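PDB 4E12: diketoreductase from Acinetobacter baylyi, which reduces dicarbonyl compounds with NADH and probably interconverts (3S)-3-hydroxyacyl-CoA and 3-oxoacyl-CoA in fatty acid beta-oxidation. Local coordinates for residues Ser17-Ala20 / Phe21-Phe25; Thr123-Pro126 / Ser127-Val130; Met157-Thr160 / Lys161-Pro164; Gly231-Glu234 / Ile235-Ile238. All coordinates share one frame; numbering follows the deposited sequence.

Interaction 1. Residues Ser17-Ala20 / Phe21-Phe25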
ATOM      1  N   SER A  17      -9.916  25.827  -7.667  1.00 27.59           N
ATOM      2  CA  SER A  17      -9.227  26.515  -8.758  1.00 26.58           C
ATOM      3  C   SER A  17      -8.615  25.505  -9.732  1.00 26.74           C
ATOM      4  O   SER A  17      -8.647  25.729 -10.941  1.00 29.48           O
ATOM      5  CB  SER A  17      -8.170  27.504  -8.261  1.00 30.29           C
ATOM      6  OG  SER A  17      -7.117  26.829  -7.611  1.00 33.24           O
ATOM      7  N   GLN A  18      -8.075  24.397  -9.228  1.00 30.79           N
ATOM      8  CA  GLN A  18      -7.543  23.358 -10.125  1.00 30.73           C
ATOM      9  C   GLN A  18      -8.650  22.737 -10.968  1.00 27.15           C
ATOM     10  O   GLN A  18      -8.470  22.483 -12.161  1.00 32.19           O
ATOM     11  CB  GLN A  18      -6.851  22.251  -9.335  1.00 32.71           C
ATOM     12  CG  GLN A  18      -5.656  22.731  -8.568  1.00 37.33           C
ATOM     13  CD  GLN A  18      -4.926  21.627  -7.838  1.00 36.54           C
ATOM     14  OE1 GLN A  18      -4.807  20.498  -8.320  1.00 33.67           O
ATOM     15  NE2 GLN A  18      -4.434  21.952  -6.662  1.00 38.21           N
ATOM     16  N   ILE A  19      -9.794  22.470 -10.346  1.00 29.68           N
ATOM     17  CA  ILE A  19     -10.903  21.850 -11.049  1.00 27.67           C
ATOM     18  C   ILE A  19     -11.394  22.791 -12.140  1.00 29.17           C
ATOM     19  O   ILE A  19     -11.652  22.374 -13.272  1.00 25.87           O
ATOM     20  CB  ILE A  19     -12.071  21.534 -10.081  1.00 30.96           C
ATOM     21  CG1 ILE A  19     -11.639  20.478  -9.056  1.00 31.27           C
ATOM     22  CG2 ILE A  19     -13.304  21.112 -10.871  1.00 28.94           C
ATOM     23  CD1 ILE A  19     -12.662  20.209  -7.952  1.00 32.45           C
ATOM     24  N   ALA A  20     -11.512  24.063 -11.783  1.00 30.00           N
ATOM     25  CA  ALA A  20     -11.975  25.079 -12.713  1.00 29.52           C
ATOM     26  C   ALA A  20     -10.997  25.234 -13.863  1.00 30.89           C
ATOM     27  O   ALA A  20     -11.410  25.291 -15.025  1.00 30.62           O
ATOM     28  CB  ALA A  20     -12.190  26.398 -11.984  1.00 26.50           C
ATOM     29  N   PHE A  21      -9.699  25.250 -13.556  1.00 29.43           N
ATOM     30  CA  PHE A  21      -8.700  25.468 -14.581  1.00 30.22           C
ATOM     31  C   PHE A  21      -8.580  24.282 -15.512  1.00 31.16           C
ATOM     32  O   PHE A  21      -8.542  24.464 -16.723  1.00 29.07           O
ATOM     33  CB  PHE A  21      -7.323  25.835 -14.012  1.00 28.22           C
ATOM     34  CG  PHE A  21      -6.404  26.413 -15.049  1.00 31.97           C
ATOM     35  CD1 PHE A  21      -6.387  27.787 -15.283  1.00 30.17           C
ATOM     36  CD2 PHE A  21      -5.564  25.588 -15.803  1.00 31.09           C
ATOM     37  CE1 PHE A  21      -5.538  28.343 -16.264  1.00 33.07           C
ATOM     38  CE2 PHE A  21      -4.718  26.126 -16.778  1.00 33.90           C
ATOM     39  CZ  PHE A  21      -4.701  27.504 -17.009  1.00 34.14           C
ATOM     40  N   GLN A  22      -8.498  23.077 -14.961  1.00 27.87           N
ATOM     41  CA  GLN A  22      -8.502  21.859 -15.761  1.00 29.77           C
ATOM     42  C   GLN A  22      -9.704  21.842 -16.713  1.00 36.27           C
ATOM     43  O   GLN A  22      -9.595  21.480 -17.888  1.00 33.20           O
ATOM     44  CB  GLN A  22      -8.542  20.625 -14.838  1.00 27.18           C
ATOM     45  CG  GLN A  22      -8.429  19.272 -15.567  1.00 30.15           C
ATOM     46  CD  GLN A  22      -7.049  18.989 -16.151  1.00 29.13           C
ATOM     47  OE1 GLN A  22      -6.110  19.773 -15.996  1.00 35.55           O
ATOM     48  NE2 GLN A  22      -6.923  17.855 -16.828  1.00 33.98           N
ATOM     49  N   THR A  23     -10.860  22.242 -16.202  1.00 33.90           N
ATOM     50  CA  THR A  23     -12.086  22.196 -16.989  1.00 32.14           C
ATOM     51  C   THR A  23     -12.055  23.246 -18.105  1.00 33.33           C
ATOM     52  O   THR A  23     -12.420  22.961 -19.250  1.00 39.67           O
ATOM     53  CB  THR A  23     -13.327  22.335 -16.076  1.00 30.98           C
ATOM     54  OG1 THR A  23     -13.413  21.190 -15.219  1.00 27.33           O
ATOM     55  CG2 THR A  23     -14.601  22.416 -16.893  1.00 30.39           C
ATOM     56  N   ALA A  24     -11.597  24.445 -17.768  1.00 31.42           N
ATOM     57  CA  ALA A  24     -11.399  25.504 -18.750  1.00 33.16           C
ATOM     58  C   ALA A  24     -10.360  25.094 -19.802  1.00 32.85           C
ATOM     59  O   ALA A  24     -10.610  25.220 -21.006  1.00 32.03           O
ATOM     60  CB  ALA A  24     -10.995  26.800 -18.058  1.00 30.56           C
ATOM     61  N   PHE A  25      -9.220  24.565 -19.354  1.00 34.47           N
ATOM     62  CA  PHE A  25      -8.140  24.153 -20.270  1.00 31.40           C
ATOM     63  C   PHE A  25      -8.630  23.159 -21.338  1.00 36.95           C
ATOM     64  O   PHE A  25      -8.090  23.104 -22.448  1.00 36.91           O
ATOM     65  CB  PHE A  25      -6.978  23.540 -19.476  1.00 34.98           C
ATOM     66  CG  PHE A  25      -5.833  23.067 -20.332  1.00 40.31           C
ATOM     67  CD1 PHE A  25      -5.149  23.951 -21.170  1.00 38.99           C
ATOM     68  CD2 PHE A  25      -5.434  21.734 -20.299  1.00 37.31           C
ATOM     69  CE1 PHE A  25      -4.081  23.501 -21.962  1.00 39.38           C
ATOM     70  CE2 PHE A  25      -4.380  21.284 -21.079  1.00 38.60           C
ATOM     71  CZ  PHE A  25      -3.704  22.162 -21.910  1.00 32.11           C
TER

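Interaction 2. Residues Thr123-Pro126 / Ser127-Val130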
ATOM      1  N   THR A 123     -14.995  14.807   3.124  1.00 50.33           N
ATOM      2  CA  THR A 123     -15.400  14.468   4.486  1.00 53.12           C
ATOM      3  C   THR A 123     -16.894  14.180   4.599  1.00 53.72           C
ATOM      4  O   THR A 123     -17.349  13.615   5.595  1.00 60.00           O
ATOM      5  CB  THR A 123     -15.071  15.600   5.465  1.00 54.92           C
ATOM      6  OG1 THR A 123     -15.866  16.747   5.144  1.00 54.94           O
ATOM      7  CG2 THR A 123     -13.606  15.970   5.368  1.00 54.22           C
ATOM      8  N   LEU A 124     -17.660  14.576   3.592  1.00 41.18           N
ATOM      9  CA  LEU A 124     -19.104  14.388   3.615  1.00 41.52           C
ATOM     10  C   LEU A 124     -19.585  13.499   2.484  1.00 44.85           C
ATOM     11  O   LEU A 124     -19.136  13.622   1.341  1.00 44.47           O
ATOM     12  CB  LEU A 124     -19.808  15.739   3.559  1.00 38.38           C
ATOM     13  CG  LEU A 124     -19.853  16.477   4.895  1.00 45.41           C
ATOM     14  CD1 LEU A 124     -20.069  17.975   4.735  1.00 42.54           C
ATOM     15  CD2 LEU A 124     -20.940  15.827   5.749  1.00 41.14           C
ATOM     16  N   LEU A 125     -20.500  12.598   2.814  1.00 45.48           N
ATOM     17  CA  LEU A 125     -21.091  11.704   1.831  1.00 44.65           C
ATOM     18  C   LEU A 125     -22.214  12.382   1.051  1.00 43.25           C
ATOM     19  O   LEU A 125     -22.922  13.240   1.583  1.00 41.10           O
ATOM     20  CB  LEU A 125     -21.660  10.464   2.533  1.00 40.08           C
ATOM     21  CG  LEU A 125     -20.678   9.550   3.261  1.00 37.11           C
ATOM     22  CD1 LEU A 125     -21.445   8.385   3.861  1.00 42.17           C
ATOM     23  CD2 LEU A 125     -19.666   9.025   2.250  1.00 36.32           C
ATOM     24  N   PRO A 126     -22.381  12.020  -0.229  1.00 37.69           N
ATOM     25  CA  PRO A 126     -23.467  12.622  -1.005  1.00 39.62           C
ATOM     26  C   PRO A 126     -24.823  12.376  -0.349  1.00 41.37           C
ATOM     27  O   PRO A 126     -25.765  13.155  -0.517  1.00 45.99           O
ATOM     28  CB  PRO A 126     -23.348  11.941  -2.368  1.00 38.13           C
ATOM     29  CG  PRO A 126     -21.893  11.571  -2.459  1.00 43.97           C
ATOM     30  CD  PRO A 126     -21.505  11.174  -1.068  1.00 39.47           C
ATOM     31  N   SER A 127     -24.906  11.302   0.427  1.00 41.47           N
ATOM     32  CA  SER A 127     -26.095  11.034   1.223  1.00 43.30           C
ATOM     33  C   SER A 127     -26.280  12.044   2.338  1.00 43.21           C
ATOM     34  O   SER A 127     -27.414  12.349   2.708  1.00 57.37           O
ATOM     35  CB  SER A 127     -26.066   9.621   1.789  1.00 45.37           C
ATOM     36  OG  SER A 127     -26.230   8.690   0.745  1.00 62.24           O
ATOM     37  N   ASP A 128     -25.183  12.558   2.883  1.00 49.12           N
ATOM     38  CA  ASP A 128     -25.255  13.590   3.915  1.00 47.97           C
ATOM     39  C   ASP A 128     -25.869  14.877   3.369  1.00 53.77           C
ATOM     40  O   ASP A 128     -26.398  15.693   4.129  1.00 57.48           O
ATOM     41  CB  ASP A 128     -23.864  13.900   4.492  1.00 51.29           C
ATOM     42  CG  ASP A 128     -23.293  12.752   5.304  1.00 53.37           C
ATOM     43  OD1 ASP A 128     -24.078  11.895   5.748  1.00 47.55           O
ATOM     44  OD2 ASP A 128     -22.057  12.701   5.502  1.00 46.61           O
ATOM     45  N   LEU A 129     -25.810  15.048   2.052  1.00 53.74           N
ATOM     46  CA  LEU A 129     -26.097  16.340   1.439  1.00 50.57           C
ATOM     47  C   LEU A 129     -27.263  16.292   0.451  1.00 44.87           C
ATOM     48  O   LEU A 129     -27.800  17.337   0.077  1.00 54.42           O
ATOM     49  CB  LEU A 129     -24.841  16.837   0.712  1.00 42.67           C
ATOM     50  CG  LEU A 129     -23.554  17.030   1.513  1.00 46.04           C
ATOM     51  CD1 LEU A 129     -22.368  17.278   0.593  1.00 47.25           C
ATOM     52  CD2 LEU A 129     -23.706  18.147   2.535  1.00 44.48           C
ATOM     53  N   VAL A 130     -27.656  15.100   0.012  1.00 42.44           N
ATOM     54  CA  VAL A 130     -28.605  14.980  -1.093  1.00 37.02           C
ATOM     55  C   VAL A 130     -29.938  15.685  -0.836  1.00 49.72           C
ATOM     56  O   VAL A 130     -30.514  16.293  -1.746  1.00 43.83           O
ATOM     57  CB  VAL A 130     -28.845  13.515  -1.497  1.00 37.95           C
ATOM     58  CG1 VAL A 130     -29.308  12.700  -0.303  1.00 39.37           C
ATOM     59  CG2 VAL A 130     -29.844  13.429  -2.645  1.00 44.89           C
TER

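Interaction 3. Residues Met157-Thr160 / Lys161-Pro164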
ATOM      1  N   MET A 157     -19.072   8.992  -7.573  1.00 36.05           N
ATOM      2  CA  MET A 157     -19.807   8.253  -6.565  1.00 30.67           C
ATOM      3  C   MET A 157     -21.149   8.924  -6.298  1.00 37.51           C
ATOM      4  O   MET A 157     -21.195  10.037  -5.767  1.00 36.95           O
ATOM      5  CB  MET A 157     -18.968   8.221  -5.283  1.00 31.18           C
ATOM      6  CG  MET A 157     -19.474   7.328  -4.172  1.00 29.48           C
ATOM      7  SD  MET A 157     -18.383   7.393  -2.737  1.00 33.15           S
ATOM      8  CE  MET A 157     -18.920   8.936  -2.010  1.00 28.85           C
ATOM      9  N   GLY A 158     -22.235   8.247  -6.660  1.00 36.50           N
ATOM     10  CA  GLY A 158     -23.558   8.794  -6.410  1.00 46.43           C
ATOM     11  C   GLY A 158     -24.272   8.170  -5.230  1.00 45.52           C
ATOM     12  O   GLY A 158     -23.675   7.416  -4.454  1.00 43.40           O
ATOM     13  N   THR A 159     -25.557   8.487  -5.083  1.00 47.70           N
ATOM     14  CA  THR A 159     -26.385   7.839  -4.070  1.00 43.42           C
ATOM     15  C   THR A 159     -27.306   6.860  -4.785  1.00 39.28           C
ATOM     16  O   THR A 159     -27.269   6.743  -6.014  1.00 48.70           O
ATOM     17  CB  THR A 159     -27.297   8.847  -3.328  1.00 43.53           C
ATOM     18  OG1 THR A 159     -28.273   9.354  -4.244  1.00 48.42           O
ATOM     19  CG2 THR A 159     -26.485  10.011  -2.781  1.00 45.50           C
ATOM     20  N   THR A 160     -28.129   6.160  -4.016  1.00 47.83           N
ATOM     21  CA  THR A 160     -29.143   5.277  -4.577  1.00 49.95           C
ATOM     22  C   THR A 160     -30.134   6.077  -5.434  1.00 48.54           C
ATOM     23  O   THR A 160     -30.795   5.526  -6.317  1.00 53.11           O
ATOM     24  CB  THR A 160     -29.914   4.563  -3.448  1.00 57.66           C
ATOM     25  OG1 THR A 160     -30.475   5.543  -2.564  1.00 55.75           O
ATOM     26  CG2 THR A 160     -28.981   3.662  -2.657  1.00 74.60           C
ATOM     27  N   LYS A 161     -30.216   7.382  -5.184  1.00 49.68           N
ATOM     28  CA  LYS A 161     -31.157   8.252  -5.895  1.00 54.69           C
ATOM     29  C   LYS A 161     -30.588   8.756  -7.225  1.00 52.38           C
ATOM     30  O   LYS A 161     -31.341   9.234  -8.077  1.00 48.38           O
ATOM     31  CB  LYS A 161     -31.524   9.454  -5.015  1.00 51.76           C
ATOM     32  CG  LYS A 161     -31.993   9.080  -3.621  1.00 57.75           C
ATOM     33  CD  LYS A 161     -32.124  10.304  -2.724  1.00 78.87           C
ATOM     34  CE  LYS A 161     -32.534   9.906  -1.311  1.00 91.57           C
ATOM     35  NZ  LYS A 161     -32.664  11.076  -0.401  1.00 88.84           N
ATOM     36  N   THR A 162     -29.271   8.654  -7.409  1.00 46.08           N
ATOM     37  CA  THR A 162     -28.629   9.207  -8.604  1.00 47.81           C
ATOM     38  C   THR A 162     -29.113   8.544  -9.887  1.00 52.03           C
ATOM     39  O   THR A 162     -29.163   7.317  -9.987  1.00 48.81           O
ATOM     40  CB  THR A 162     -27.085   9.077  -8.566  1.00 43.94           C
ATOM     41  OG1 THR A 162     -26.569   9.771  -7.429  1.00 33.39           O
ATOM     42  CG2 THR A 162     -26.488   9.678  -9.822  1.00 39.08           C
ATOM     43  N   ASP A 163     -29.445   9.367 -10.877  1.00 54.86           N
ATOM     44  CA  ASP A 163     -29.843   8.882 -12.191  1.00 52.36           C
ATOM     45  C   ASP A 163     -28.628   8.308 -12.923  1.00 52.99           C
ATOM     46  O   ASP A 163     -27.643   9.011 -13.155  1.00 53.99           O
ATOM     47  CB  ASP A 163     -30.462  10.032 -12.999  1.00 52.97           C
ATOM     48  CG  ASP A 163     -30.927   9.608 -14.395  1.00 58.23           C
ATOM     49  OD1 ASP A 163     -30.518   8.540 -14.892  1.00 66.64           O
ATOM     50  OD2 ASP A 163     -31.711  10.364 -15.005  1.00 66.88           O
ATOM     51  N   PRO A 164     -28.690   7.022 -13.306  1.00 48.32           N
ATOM     52  CA  PRO A 164     -27.588   6.363 -14.012  1.00 49.25           C
ATOM     53  C   PRO A 164     -27.115   7.136 -15.228  1.00 48.42           C
ATOM     54  O   PRO A 164     -25.920   7.146 -15.535  1.00 46.80           O
ATOM     55  CB  PRO A 164     -28.187   5.018 -14.426  1.00 53.62           C
ATOM     56  CG  PRO A 164     -29.252   4.775 -13.429  1.00 55.61           C
ATOM     57  CD  PRO A 164     -29.840   6.119 -13.136  1.00 56.68           C
TER

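Interaction 4. Residues Gly231-Glu234 / Ile235-Ile238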
ATOM      1  N   GLY A 231       7.823   4.648   0.021  1.00 32.45           N
ATOM      2  CA  GLY A 231       7.200   4.009   1.167  1.00 28.22           C
ATOM      3  C   GLY A 231       6.272   4.936   1.942  1.00 30.19           C
ATOM      4  O   GLY A 231       6.202   6.137   1.661  1.00 29.73           O
ATOM      5  N   PRO A 232       5.539   4.406   2.937  1.00 26.72           N
ATOM      6  CA  PRO A 232       4.615   5.218   3.729  1.00 26.83           C
ATOM      7  C   PRO A 232       5.121   6.564   4.216  1.00 27.61           C
ATOM      8  O   PRO A 232       4.370   7.542   4.225  1.00 30.89           O
ATOM      9  CB  PRO A 232       4.218   4.286   4.881  1.00 25.06           C
ATOM     10  CG  PRO A 232       4.381   2.911   4.291  1.00 29.36           C
ATOM     11  CD  PRO A 232       5.593   3.013   3.407  1.00 32.12           C
ATOM     12  N   PHE A 233       6.369   6.635   4.649  1.00 27.72           N
ATOM     13  CA  PHE A 233       6.809   7.892   5.251  1.00 27.99           C
ATOM     14  C   PHE A 233       7.179   8.923   4.195  1.00 30.60           C
ATOM     15  O   PHE A 233       6.962  10.125   4.379  1.00 30.86           O
ATOM     16  CB  PHE A 233       7.857   7.646   6.343  1.00 28.76           C
ATOM     17  CG  PHE A 233       7.286   6.897   7.523  1.00 30.18           C
ATOM     18  CD1 PHE A 233       6.624   7.592   8.534  1.00 29.68           C
ATOM     19  CD2 PHE A 233       7.395   5.512   7.618  1.00 26.36           C
ATOM     20  CE1 PHE A 233       6.078   6.912   9.625  1.00 36.48           C
ATOM     21  CE2 PHE A 233       6.844   4.830   8.709  1.00 27.37           C
ATOM     22  CZ  PHE A 233       6.194   5.526   9.705  1.00 30.96           C
ATOM     23  N   GLU A 234       7.680   8.443   3.066  1.00 31.21           N
ATOM     24  CA  GLU A 234       7.888   9.320   1.924  1.00 30.75           C
ATOM     25  C   GLU A 234       6.531   9.872   1.507  1.00 33.10           C
ATOM     26  O   GLU A 234       6.408  11.054   1.188  1.00 33.00           O
ATOM     27  CB  GLU A 234       8.502   8.530   0.781  1.00 30.12           C
ATOM     28  CG  GLU A 234       9.818   7.914   1.127  1.00 36.14           C
ATOM     29  CD  GLU A 234      10.383   7.161  -0.036  1.00 40.12           C
ATOM     30  OE1 GLU A 234      10.188   5.934  -0.091  1.00 39.36           O
ATOM     31  OE2 GLU A 234      11.004   7.804  -0.905  1.00 36.21           O
ATOM     32  N   ILE A 235       5.517   9.006   1.517  1.00 29.20           N
ATOM     33  CA  ILE A 235       4.137   9.406   1.222  1.00 31.21           C
ATOM     34  C   ILE A 235       3.614  10.407   2.247  1.00 29.07           C
ATOM     35  O   ILE A 235       3.000  11.399   1.851  1.00 31.90           O
ATOM     36  CB  ILE A 235       3.182   8.184   1.116  1.00 31.61           C
ATOM     37  CG1 ILE A 235       3.609   7.291  -0.053  1.00 33.41           C
ATOM     38  CG2 ILE A 235       1.726   8.638   1.005  1.00 32.15           C
ATOM     39  CD1 ILE A 235       2.766   6.031  -0.242  1.00 35.70           C
ATOM     40  N   PHE A 236       3.837  10.182   3.548  1.00 25.42           N
ATOM     41  CA  PHE A 236       3.459  11.187   4.568  1.00 27.53           C
ATOM     42  C   PHE A 236       4.038  12.573   4.291  1.00 27.90           C
ATOM     43  O   PHE A 236       3.371  13.594   4.503  1.00 29.29           O
ATOM     44  CB  PHE A 236       3.914  10.787   5.988  1.00 26.67           C
ATOM     45  CG  PHE A 236       2.972   9.856   6.702  1.00 31.42           C
ATOM     46  CD1 PHE A 236       3.418   8.626   7.188  1.00 30.51           C
ATOM     47  CD2 PHE A 236       1.639  10.213   6.893  1.00 30.36           C
ATOM     48  CE1 PHE A 236       2.538   7.754   7.866  1.00 30.43           C
ATOM     49  CE2 PHE A 236       0.748   9.355   7.567  1.00 31.35           C
ATOM     50  CZ  PHE A 236       1.203   8.120   8.054  1.00 30.20           C
ATOM     51  N   ASP A 237       5.298  12.620   3.885  1.00 29.11           N
ATOM     52  CA  ASP A 237       5.913  13.907   3.533  1.00 29.59           C
ATOM     53  C   ASP A 237       5.171  14.601   2.382  1.00 30.59           C
ATOM     54  O   ASP A 237       5.010  15.820   2.384  1.00 28.19           O
ATOM     55  CB  ASP A 237       7.399  13.764   3.195  1.00 33.17           C
ATOM     56  CG  ASP A 237       8.272  13.523   4.418  1.00 30.68           C
ATOM     57  OD1 ASP A 237       7.801  13.715   5.555  1.00 31.75           O
ATOM     58  OD2 ASP A 237       9.449  13.152   4.238  1.00 31.66           O
ATOM     59  N   ILE A 238       4.728  13.827   1.403  1.00 28.64           N
ATOM     60  CA  ILE A 238       4.001  14.365   0.263  1.00 32.34           C
ATOM     61  C   ILE A 238       2.614  14.859   0.652  1.00 33.44           C
ATOM     62  O   ILE A 238       2.203  15.949   0.243  1.00 33.79           O
ATOM     63  CB  ILE A 238       3.914  13.311  -0.853  1.00 30.45           C
ATOM     64  CG1 ILE A 238       5.318  13.055  -1.391  1.00 32.95           C
ATOM     65  CG2 ILE A 238       2.940  13.759  -1.925  1.00 37.51           C
ATOM     66  CD1 ILE A 238       5.435  11.896  -2.300  1.00 31.13           C
TER

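Interaction 1. Residues Ser17-Ala20 / Phe21-Phe25
Between S17-A20 and F21-F25 the backbone runs as uninterrupted alpha helix: the amides of F21, Q22, T23 and A24 bond to the carbonyls of S17, Q18, I19 and A20, as in F21 N to S17 O at 2.9 Å. The side chain that adds to this pattern is T23. Its OG1 donates to I19 O at 2.9 Å, while T23 N reaches the same oxygen, I19 O, at 3.0 Å. The two donors arrive from opposite faces of the I19 carbonyl plane, so one acceptor is gripped twice and the buried hydroxyl is satisfied inside its own helix. The torsion that permits this sets OG1 beside the backbone N of T23 (chi1 -66°), facing back toward the preceding turn. One residue on, A24 CB lies 3.4 Å from A20 O. F21 and Q22 touch the preceding turn with CB, F21 CB being 3.3 Å from S17 O, and both then lead outward: the F21 ring meets Y54 edge-to-face, and Q22 OE1 is hydrogen-bonded to Y54 OH. This is the helix of the first beta-alpha-beta unit of a Rossmann fold, whose glycine-rich GxGxxG loop fits the observed NAD(+) site at T12, V14 and L15. A20 packs on V9 of strand 6-10 and on F47 of helix 37-57, and T23 lies against V7 of strand 6-10 and V30 of strand 29-33.

Interaction 2. Residues Thr123-Pro126 / Ser127-Val130
L124 and L125 meet D128 where the loop after strand 116-119 of the Rossmann-type NAD-binding domain turns into helix 126-133. Among the polar contacts, the side chain of D128 reaches back to the incoming chain: L125 N donates to D128 OD2 at 3.1 Å with an N-H...O angle of 159°, approaching from above the carboxylate plane. With CG set beside the backbone N of D128 (chi1 -68°), the carboxylate faces the loop. The first turn is less regular. D128 N bonds only weakly to L125 O, while L129 N meets P126 O at 3.2 Å from well above the carbonyl plane; V130 N adds a weak bond to this oxygen. S127 directs its OG to E187.

Packing surrounds the polar pair. The L124 and D128 side chains cross at about a right angle, and an apolar contact brings L124 CB to 4.2 Å from L129 CD1. L129 also packs against K100 and Y104 of helix 97-110; K100 belongs to the NAD(+) site, although no cofactor is bound to this chain. At the end of L124, CD2 touches D128 OD2 at 3.3 Å, the same oxygen that receives L125 N.

Interaction 3. Residues Met157-Thr160 / Lys161-Pro164
T159 and T162 face each other across a tight reversal, and hydroxyls do much of the bonding. T162 OG1 accepts the amide N of T159 at 2.9 Å, with an N-H...O angle of 151°. A torsion that leaves OG1 beside the backbone N of T162 (chi1 -60°) turns the hydroxyl back across the reversal toward T159. The same OG1 is hydrogen-bonded to F139 O, so this one oxygen ties the turn both to the amide of T159 and to strand 139-144. T159 OG1 likewise accepts an amide, K161 N, at 2.9 Å from its place between the backbone N and carbonyl carbon of T159 (chi1 67°), a rotamer that tips the oxygen over the following peptides.

The backbone bond from T162 N to T159 O, 3.1 Å long, closes a type I beta turn over T159-T162. Its donor lies well above the carbonyl plane. The turn follows strand 153-158 and leads toward helix 164-176, where D163 is the N-cap residue, with OD1 bonded to E165 N. It therefore supplies the bend between a strand and the next helix of the NAD-binding domain.

Close packing surrounds these bonds. K161 CB passes 3.3 Å from T159 OG1, after which the lysine chain runs extended and packs on V130 of helix 126-133. Inside the reversal, T162 OG1 comes 3.3 Å from G158 CA, packing directly on the backbone because G158 carries no side chain.

Interaction 4. Residues Gly231-Glu234 / Ile235-Ile238
F233 and F236, three residues apart on helix 232-239, lie side by side and point the same way, and F236 can be followed outward from the backbone. F236 CB sits 3.5 Å from F233 O, one turn back. F236 CG is set beside the backbone N (chi1 -84°), which carries the ring over the preceding turn and leaves CG 3.7 Å from P232 O. There F236 CD1 meets both P232 O at 3.3 Å and F233 CD1 at 3.6 Å. Farther out, F236 CE1 remains beside F233 CE1 at 4.0 Å. The ring planes of F233 and F236 are inclined at 47°, an oblique pairing. The F236 side chain is also met by F258, L241 and A244.

In the backbone, the amides of I235, F236, D237 and I238 bond to the carbonyls of G231, P232, F233 and E234 in regular alpha-helical order. At the start, G231 is the N-cap residue, and G231 N donates to E234 OE1 at 2.7 Å. This oxygen also forms a salt bridge with R223, so the carboxylate holds the residue before the helix as well as a charge on helix 215-226. The buried carboxylate of D237 is met by Y283 OH and by the amides of F280 and Y281, near the C-terminus of the chain.

Within the helical C-terminal domain, P232 and F236 pack on L201 of helix 193-209, F233 reaches I218 of helix 215-226, and helix 241-249 lies against F236.

Interactions 1 and 4 are buried helix turns in different domains, with centres about 27 Å apart; interaction 2 is partly buried and interaction 3 lies at the surface. The helical pair differ in chemistry: a threonine hydroxyl doubles a backbone bond in interaction 1, whereas aromatic rings and a glutamate at the helix start mark interaction 4. Interactions 2 and 3 instead use side-chain oxygens to receive backbone amides at a helix start and a beta turn. These two touch directly, with P126 CD 3.5 Å from M157 CE, and both meet F139 of strand 139-144, interaction 2 by packing and interaction 3 by a hydrogen bond to its carbonyl. Interactions 1, 2 and 3 share the NAD-binding domain.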